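PDB 3VAA: shikimate kinase from Bacteroides thetaiotaomicron, which probably catalyses the magnesium-dependent transfer of a phosphate from ATP to the 3-hydroxyl group of shikimate, a late step on the pathway to chorismate. Local coordinates for residues A[28-33]-A[120-125]; A[39-44]-A[188-193]; A[132-137]-A[179-184]. All blocks are in the same frame, centred on the assembly; numbering follows the deposited sequence. Where two conformers were deposited one is given.

Interaction 1. Residues A[28-33]-A[120-125]; sequences IFLTGY and KTVFLN
Thr31 grips Val122 O twice. Its amide lies 2.8 Å from that oxygen, Thr31 N to Val122 O, while the Thr31 hydroxyl reaches the same Val122 O at 2.9 Å from OG1, coming from above the carbonyl plane. A chi1 of 66° makes this possible, since it sets OG1 between the backbone N and carbonyl carbon of Thr31 and leaves the methyl CG2 facing CG2 of Thr121, the two side chains meeting at about a right angle. The two strands run parallel, paired from Ile28 with Lys120 to Thr31 with Phe123. Phe29 is bonded through both its amide and its carbonyl, N to Lys120 O (2.8 Å) and O to Val122 N (2.9 Å), and Thr31 O takes the amide of Leu124.

Side chains alternate between the two faces. On that of Ile28, Leu30 and Val122, the Ile28 methyl CD1 packs 3.6 Å from Lys120 CB, against the root of a lysine whose ammonium group turns away to Leu197 O. Leu30 and Val122 lie side by side, with Leu30 CD2 3.9 Å from Val122 CB. Leu124 bends its CD1 methyl back to Leu30 CB, 4.0 Å away. On the other face the Phe29 ring brings CD2 to Thr121 OG1, and the Phe123 ring turns its edge to Thr31 O and Gly32 CA. Past the paired residues, a water links Tyr33 N to Leu124 O.

Strand 27-31 is the middle strand of the five-stranded parallel sheet and 120-125 its neighbour: strand 97-100 pairs with the far edge of 27-31, and strand 173-176 flanks 120-125. Helix 111-118 covers Phe29 and Thr121, and Gly32 probably opens the P-loop (Walker A) that leads into helix 38-49.

Interaction 2. Residues A[39-44]-A[188-193]; sequences TTLGKA and SSVQRL
Ser189 is the first residue of the 188-193 segment to meet the P-loop helix, through its CB, which lies 4.2 Å from Leu41 CD1. Its hydroxyl is engaged elsewhere, with Gln185 O one turn earlier in its own helix and with Glu179 O, so the serine offers the neighbouring helix a carbon surface.

Val190 comes next and touches two residues at once. With CG1 anti to the backbone N (chi1 163°), the other methyl, CG2, is left to reach across the interface. There it sits 3.7 Å from Ala44 CB and 3.9 Å from Leu41 CD1. Leu41 and Val190 interleave, each running past the other from its own helix, and the small Ala44 is consistent with the close approach here, its CA 6.9 Å from Val190 CA.

One turn beyond Ser189, Leu193 closes the contact. Its CD2 meets Leu41 CD2 at 3.9 Å, the two side chains meeting at a slant. Leu41 thus divides its branches, CD1 serving Ser189 and Val190 and CD2 serving Leu193; its CG stands anti to the backbone N (chi1 180°), which carries the fork toward the second helix. The short helical segments cross at -68°, with their axes 9.9 Å apart at closest approach. Phe175 of strand 173-176 touches Leu41, Ser189 and Leu193, so the interface rests on the sheet.

The closest approaches are all between carbon atoms, and all five residues are buried. The C-terminal helix is therefore joined here to the helix that follows the P-loop by close fit and exclusion of water, without the directional demands of polar bonds.

Interaction 3. Residues A[132-137]-A[179-184]; sequences FRRLRI and ELEDRW
Arg134 and Glu181 form a side-on salt bridge, with one nitrogen to each carboxylate oxygen: Arg134 NE lies 2.8 Å from Glu181 OE2, and Arg134 NH2 lies 3.0 Å from Glu181 OE1. Both oxygens use their syn lone pairs, and the guanidinium and carboxylate are nearly coplanar, 21° apart. The extended Arg134 chain carries NE and NH2 out to Glu181, whose bend at chi2 (65°) turns the carboxylate back so that OE1 also accepts from Leu180 N. Arg133 adds a second ionic contact of another geometry: its NH2 approaches Glu181 OE2 at 3.0 Å from above the carboxylate plane, the two flat groups standing 84° apart.

Beyond the salt bridges, the Leu180 N to Glu181 OE1 bond measures 2.8 Å, and a water, accepting from Arg133 NE, donates to Glu181 OE2. Van der Waals contact is slight: Leu180 CB lies 3.7 Å from Arg134 NH2. Arg134 NH1 bonds Gly35 O of the predicted ATP-binding loop, and NH2 bonds Ala177 O.

Two arginines around one carboxylate would be expected to keep Glu181 ionised. Gripped at both oxygens, its carboxylate is fixed in rotation and links helix 128-137 to the turn before the C-terminal helix.

In the fold
Interactions 1 and 2 are buried, whereas interaction 3 lies at the surface. Their chemistry follows: backbone hydrogen bonds inside the sheet, aliphatic contacts between helices laid against it, and ion pairs at the surface. Interactions 1 and 2 touch directly, Leu30 packing on Gly42, Leu124 on Leu41 and Val122 on Leu193, so the face of the sheet bearing these side chains is covered by both helices. Interaction 2 uses helix 183-196 itself, interaction 3 the turn that leads into it, and Leu180 CD1 packs on Leu41 CB between them. Strand 27-31 leads through the P-loop into helix 38-49, and interactions 1 and 3 lie beside the predicted nucleotide site, the packing of interaction 2 farther from it.

Interaction 1. Residues A[28-33]-A[120-125]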
# COMPACT_ATOMS: atom_id res chain seq x y z
N ILE A 28 0.05 11.98 -3.40
CA ILE A 28 0.11 11.17 -2.20
C ILE A 28 0.50 9.73 -2.50
O ILE A 28 0.02 9.14 -3.47
CB ILE A 28 -1.32 11.10 -1.51
CG1 ILE A 28 -1.93 12.49 -1.34
CG2 ILE A 28 -1.25 10.35 -0.17
CD1 ILE A 28 -1.14 13.41 -0.51
N PHE A 29 1.40 9.16 -1.69
CA PHE A 29 1.78 7.75 -1.82
C PHE A 29 1.30 7.02 -0.56
O PHE A 29 1.57 7.46 0.53
CB PHE A 29 3.29 7.56 -1.91
CG PHE A 29 3.92 8.13 -3.13
CD1 PHE A 29 3.88 7.44 -4.31
CD2 PHE A 29 4.60 9.35 -3.07
CE1 PHE A 29 4.49 7.94 -5.43
CE2 PHE A 29 5.21 9.87 -4.19
CZ PHE A 29 5.14 9.18 -5.37
N LEU A 30 0.60 5.90 -0.74
CA LEU A 30 0.16 5.10 0.39
C LEU A 30 0.98 3.82 0.41
O LEU A 30 1.18 3.16 -0.63
CB LEU A 30 -1.34 4.77 0.31
CG LEU A 30 -2.27 5.98 0.16
CD1 LEU A 30 -3.73 5.54 -0.01
CD2 LEU A 30 -2.14 6.97 1.31
N THR A 31 1.47 3.49 1.60
CA THR A 31 2.31 2.34 1.81
C THR A 31 1.78 1.53 3.00
O THR A 31 1.06 2.06 3.87
CB THR A 31 3.77 2.74 2.10
OG1 THR A 31 3.85 3.43 3.35
CG2 THR A 31 4.37 3.63 0.96
N GLY A 32 2.16 0.27 3.06
CA GLY A 32 1.73 -0.59 4.15
C GLY A 32 1.53 -2.01 3.68
O GLY A 32 1.66 -2.31 2.49
N TYR A 33 1.19 -2.90 4.61
CA TYR A 33 1.07 -4.31 4.31
C TYR A 33 -0.25 -4.65 3.67
O TYR A 33 -1.19 -3.84 3.71
CB TYR A 33 1.23 -5.10 5.63
CG TYR A 33 1.53 -6.57 5.49
CD1 TYR A 33 2.65 -7.03 4.81
CD2 TYR A 33 0.69 -7.52 6.09
CE1 TYR A 33 2.92 -8.38 4.69
CE2 TYR A 33 0.97 -8.87 6.00
CZ TYR A 33 2.08 -9.30 5.29
OH TYR A 33 2.32 -10.65 5.22
N LYS A 120 3.64 13.27 -0.69
CA LYS A 120 3.32 13.06 0.73
C LYS A 120 3.15 11.57 0.87
O LYS A 120 2.19 10.99 0.34
CB LYS A 120 2.04 13.79 1.13
CG LYS A 120 2.12 15.33 1.10
CD LYS A 120 0.75 15.96 1.38
CE LYS A 120 0.80 17.50 1.48
NZ LYS A 120 1.48 17.97 2.72
N THR A 121 4.04 10.96 1.64
CA THR A 121 4.07 9.52 1.81
C THR A 121 3.51 9.11 3.16
O THR A 121 3.92 9.60 4.20
CB THR A 121 5.51 9.01 1.56
OG1 THR A 121 5.90 9.43 0.24
CG2 THR A 121 5.59 7.49 1.66
N VAL A 122 2.51 8.22 3.13
CA VAL A 122 1.83 7.78 4.32
C VAL A 122 1.97 6.28 4.54
O VAL A 122 1.79 5.48 3.60
CB VAL A 122 0.30 8.08 4.19
CG1 VAL A 122 -0.43 7.79 5.48
CG2 VAL A 122 0.05 9.51 3.77
N PHE A 123 2.33 5.90 5.76
CA PHE A 123 2.30 4.49 6.14
C PHE A 123 1.00 4.21 6.87
O PHE A 123 0.72 4.84 7.91
CB PHE A 123 3.50 4.14 6.99
CG PHE A 123 3.39 2.83 7.72
CD1 PHE A 123 2.90 1.70 7.10
CD2 PHE A 123 3.87 2.72 9.01
CE1 PHE A 123 2.82 0.49 7.78
CE2 PHE A 123 3.80 1.52 9.70
CZ PHE A 123 3.28 0.41 9.08
N LEU A 124 0.19 3.31 6.32
CA LEU A 124 -1.05 2.87 6.96
C LEU A 124 -0.67 1.82 7.99
O LEU A 124 -0.46 0.65 7.67
CB LEU A 124 -2.07 2.28 5.97
CG LEU A 124 -2.85 3.29 5.13
CD1 LEU A 124 -1.94 4.08 4.22
CD2 LEU A 124 -3.96 2.56 4.33
N ASN A 125 -0.53 2.28 9.22
CA ASN A 125 -0.17 1.46 10.34
C ASN A 125 -1.41 0.78 10.89
O ASN A 125 -2.34 1.44 11.33
CB ASN A 125 0.48 2.36 11.42
CG ASN A 125 0.84 1.60 12.68
OD1 ASN A 125 1.27 0.44 12.63
ND2 ASN A 125 0.70 2.26 13.82
O HOH W 1 0.49 -2.04 7.29

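Interaction 2. Residues A[39-44]-A[188-193]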
# COMPACT_ATOMS: atom_id res chain seq x y z
N THR A 39 -6.23 0.28 -0.67
CA THR A 39 -7.24 0.47 -1.71
C THR A 39 -8.49 1.14 -1.14
O THR A 39 -9.02 2.12 -1.71
CB THR A 39 -7.59 -0.88 -2.38
OG1 THR A 39 -6.41 -1.38 -3.01
CG2 THR A 39 -8.71 -0.71 -3.43
N THR A 40 -8.97 0.63 -0.02
CA THR A 40 -10.17 1.17 0.62
C THR A 40 -10.01 2.66 0.98
O THR A 40 -10.83 3.50 0.61
CB THR A 40 -10.51 0.34 1.88
OG1 THR A 40 -10.84 -0.99 1.47
CG2 THR A 40 -11.72 0.94 2.67
N LEU A 41 -8.98 2.97 1.74
CA LEU A 41 -8.75 4.34 2.16
C LEU A 41 -8.32 5.21 0.99
O LEU A 41 -8.77 6.34 0.84
CB LEU A 41 -7.69 4.39 3.27
CG LEU A 41 -7.38 5.80 3.77
CD1 LEU A 41 -8.64 6.51 4.26
CD2 LEU A 41 -6.35 5.74 4.89
N GLY A 42 -7.46 4.65 0.13
CA GLY A 42 -6.95 5.36 -1.03
C GLY A 42 -8.03 5.85 -1.95
O GLY A 42 -8.05 7.02 -2.30
N LYS A 43 -8.94 4.95 -2.35
CA LYS A 43 -10.06 5.33 -3.22
C LYS A 43 -10.98 6.35 -2.57
O LYS A 43 -11.44 7.28 -3.23
CB LYS A 43 -10.85 4.09 -3.66
CG LYS A 43 -10.10 3.22 -4.64
CD LYS A 43 -10.92 2.07 -5.17
CE LYS A 43 -10.13 1.28 -6.22
NZ LYS A 43 -10.97 0.24 -6.91
N ALA A 44 -11.24 6.19 -1.27
CA ALA A 44 -12.11 7.13 -0.55
C ALA A 44 -11.44 8.49 -0.39
O ALA A 44 -12.10 9.53 -0.47
CB ALA A 44 -12.52 6.56 0.81
N SER A 188 -14.53 8.98 8.51
CA SER A 188 -13.81 9.53 9.64
C SER A 188 -12.30 9.50 9.38
O SER A 188 -11.57 10.46 9.67
CB SER A 188 -14.11 8.73 10.90
OG SER A 188 -13.44 9.29 12.00
N SER A 189 -11.85 8.37 8.85
CA SER A 189 -10.43 8.18 8.54
C SER A 189 -9.98 9.14 7.46
O SER A 189 -8.92 9.75 7.57
CB SER A 189 -10.16 6.74 8.14
OG SER A 189 -10.35 5.88 9.25
N VAL A 190 -10.80 9.27 6.42
CA VAL A 190 -10.50 10.22 5.35
C VAL A 190 -10.32 11.63 5.91
O VAL A 190 -9.37 12.32 5.54
CB VAL A 190 -11.63 10.21 4.30
CG1 VAL A 190 -11.55 11.45 3.43
CG2 VAL A 190 -11.56 8.93 3.47
N GLN A 191 -11.21 12.04 6.82
CA GLN A 191 -11.13 13.36 7.43
C GLN A 191 -9.88 13.55 8.28
O GLN A 191 -9.25 14.61 8.24
CB GLN A 191 -12.39 13.64 8.29
CG GLN A 191 -13.69 13.69 7.47
CD GLN A 191 -14.95 13.82 8.33
OE1 GLN A 191 -14.86 13.90 9.56
NE2 GLN A 191 -16.11 13.83 7.69
N ARG A 192 -9.53 12.54 9.05
CA ARG A 192 -8.36 12.59 9.90
C ARG A 192 -7.08 12.63 9.05
O ARG A 192 -6.11 13.35 9.37
CB ARG A 192 -8.33 11.37 10.79
CG ARG A 192 -7.29 11.43 11.90
CD ARG A 192 -7.42 10.23 12.84
NE ARG A 192 -8.83 9.96 13.18
CZ ARG A 192 -9.56 8.96 12.68
NH1 ARG A 192 -9.05 8.06 11.85
NH2 ARG A 192 -10.83 8.83 13.05
N LEU A 193 -7.07 11.86 7.97
CA LEU A 193 -5.92 11.83 7.08
C LEU A 193 -5.74 13.17 6.37
O LEU A 193 -4.62 13.68 6.23
CB LEU A 193 -6.05 10.70 6.07
CG LEU A 193 -4.83 10.51 5.18
CD1 LEU A 193 -3.59 10.22 6.05
CD2 LEU A 193 -5.10 9.39 4.20

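Interaction 3. Residues A[132-137]-A[179-184]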
# COMPACT_ATOMS: atom_id res chain seq x y z
N PHE A 132 -4.85 -9.55 11.12
CA PHE A 132 -5.23 -10.96 11.30
C PHE A 132 -6.70 -11.15 10.92
O PHE A 132 -7.03 -12.01 10.08
CB PHE A 132 -4.94 -11.39 12.75
CG PHE A 132 -5.35 -12.81 13.08
CD1 PHE A 132 -4.51 -13.88 12.75
CD2 PHE A 132 -6.54 -13.07 13.73
CE1 PHE A 132 -4.86 -15.19 13.06
CE2 PHE A 132 -6.90 -14.39 14.05
CZ PHE A 132 -6.05 -15.45 13.71
N ARG A 133 -7.58 -10.37 11.53
CA ARG A 133 -9.01 -10.48 11.20
C ARG A 133 -9.28 -10.24 9.72
O ARG A 133 -9.93 -11.06 9.05
CB ARG A 133 -9.81 -9.48 12.01
CG ARG A 133 -11.31 -9.63 11.88
CD ARG A 133 -11.97 -8.56 12.69
NE ARG A 133 -11.73 -7.25 12.08
CZ ARG A 133 -11.50 -6.12 12.74
NH1 ARG A 133 -11.42 -6.11 14.06
NH2 ARG A 133 -11.31 -5.00 12.07
N ARG A 134 -8.77 -9.13 9.18
CA ARG A 134 -9.01 -8.79 7.79
C ARG A 134 -8.50 -9.84 6.81
O ARG A 134 -9.18 -10.18 5.86
CB ARG A 134 -8.39 -7.45 7.43
CG ARG A 134 -9.03 -6.26 8.13
CD ARG A 134 -8.24 -4.99 7.80
NE ARG A 134 -8.87 -3.80 8.36
CZ ARG A 134 -8.34 -2.58 8.32
NH1 ARG A 134 -7.16 -2.35 7.75
NH2 ARG A 134 -8.99 -1.57 8.88
N LEU A 135 -7.30 -10.35 7.06
CA LEU A 135 -6.69 -11.31 6.15
C LEU A 135 -7.36 -12.67 6.24
O LEU A 135 -7.44 -13.38 5.25
CB LEU A 135 -5.17 -11.36 6.36
CG LEU A 135 -4.47 -10.06 5.96
CD1 LEU A 135 -3.01 -10.04 6.40
CD2 LEU A 135 -4.56 -9.77 4.46
N ARG A 136 -7.83 -13.03 7.44
CA ARG A 136 -8.60 -14.27 7.63
C ARG A 136 -9.85 -14.24 6.77
O ARG A 136 -10.19 -15.22 6.10
CB ARG A 136 -9.08 -14.37 9.08
CG ARG A 136 -8.38 -15.33 9.97
CD ARG A 136 -9.11 -15.36 11.32
NE ARG A 136 -9.39 -16.71 11.77
CZ ARG A 136 -10.01 -17.00 12.91
NH1 ARG A 136 -10.41 -16.03 13.72
NH2 ARG A 136 -10.24 -18.27 13.23
N ILE A 137 -10.54 -13.12 6.81
CA ILE A 137 -11.77 -12.94 6.04
C ILE A 137 -11.50 -12.89 4.55
O ILE A 137 -12.33 -13.33 3.75
CB ILE A 137 -12.51 -11.67 6.50
CG1 ILE A 137 -13.03 -11.87 7.92
CG2 ILE A 137 -13.68 -11.38 5.60
CD1 ILE A 137 -14.07 -12.96 8.05
N GLU A 179 -9.41 1.39 11.61
CA GLU A 179 -10.86 1.50 11.49
C GLU A 179 -11.31 1.91 10.12
O GLU A 179 -11.37 3.09 9.80
CB GLU A 179 -11.39 2.47 12.57
CG GLU A 179 -11.15 1.95 14.00
CD GLU A 179 -11.91 2.71 15.09
OE1 GLU A 179 -11.91 3.96 15.05
OE2 GLU A 179 -12.48 2.04 15.99
N LEU A 180 -11.60 0.90 9.28
CA LEU A 180 -12.06 1.12 7.91
C LEU A 180 -13.15 0.13 7.59
O LEU A 180 -13.38 -0.24 6.42
CB LEU A 180 -10.89 0.93 6.92
CG LEU A 180 -9.70 1.89 7.02
CD1 LEU A 180 -8.58 1.40 6.12
CD2 LEU A 180 -10.09 3.32 6.66
N GLU A 181 -13.89 -0.26 8.63
CA GLU A 181 -14.86 -1.34 8.51
C GLU A 181 -16.31 -0.98 8.16
O GLU A 181 -17.14 -1.88 8.07
CB GLU A 181 -14.77 -2.23 9.75
CG GLU A 181 -13.78 -3.40 9.65
CD GLU A 181 -12.29 -3.06 9.52
OE1 GLU A 181 -11.87 -1.90 9.71
OE2 GLU A 181 -11.53 -4.02 9.26
N ASP A 182 -16.61 0.31 7.98
CA ASP A 182 -17.94 0.76 7.50
C ASP A 182 -17.81 2.18 6.94
O ASP A 182 -16.73 2.79 7.03
CB ASP A 182 -19.05 0.64 8.55
CG ASP A 182 -18.84 1.54 9.72
OD1 ASP A 182 -18.28 2.63 9.53
OD2 ASP A 182 -19.29 1.17 10.83
N ARG A 183 -18.89 2.70 6.37
CA ARG A 183 -18.88 4.04 5.75
C ARG A 183 -18.51 5.15 6.72
O ARG A 183 -17.83 6.10 6.33
CB ARG A 183 -20.24 4.37 5.13
CG ARG A 183 -20.30 5.79 4.52
CD ARG A 183 -21.72 6.25 4.14
NE ARG A 183 -22.63 6.34 5.29
CZ ARG A 183 -22.63 7.33 6.19
NH1 ARG A 183 -21.75 8.32 6.14
NH2 ARG A 183 -23.52 7.30 7.19
N TRP A 184 -18.99 5.05 7.96
CA TRP A 184 -18.70 6.06 8.99
C TRP A 184 -17.20 6.08 9.30
O TRP A 184 -16.58 7.14 9.37
CB TRP A 184 -19.47 5.76 10.29
CG TRP A 184 -20.99 5.81 10.19
CD1 TRP A 184 -21.83 4.78 9.89
CD2 TRP A 184 -21.83 6.95 10.45
NE1 TRP A 184 -23.14 5.21 9.94
CE2 TRP A 184 -23.17 6.54 10.27
CE3 TRP A 184 -21.58 8.29 10.80
CZ2 TRP A 184 -24.26 7.41 10.44
CZ3 TRP A 184 -22.67 9.16 10.97
CH2 TRP A 184 -23.98 8.71 10.78
O HOH W 2 -12.43 -6.55 9.35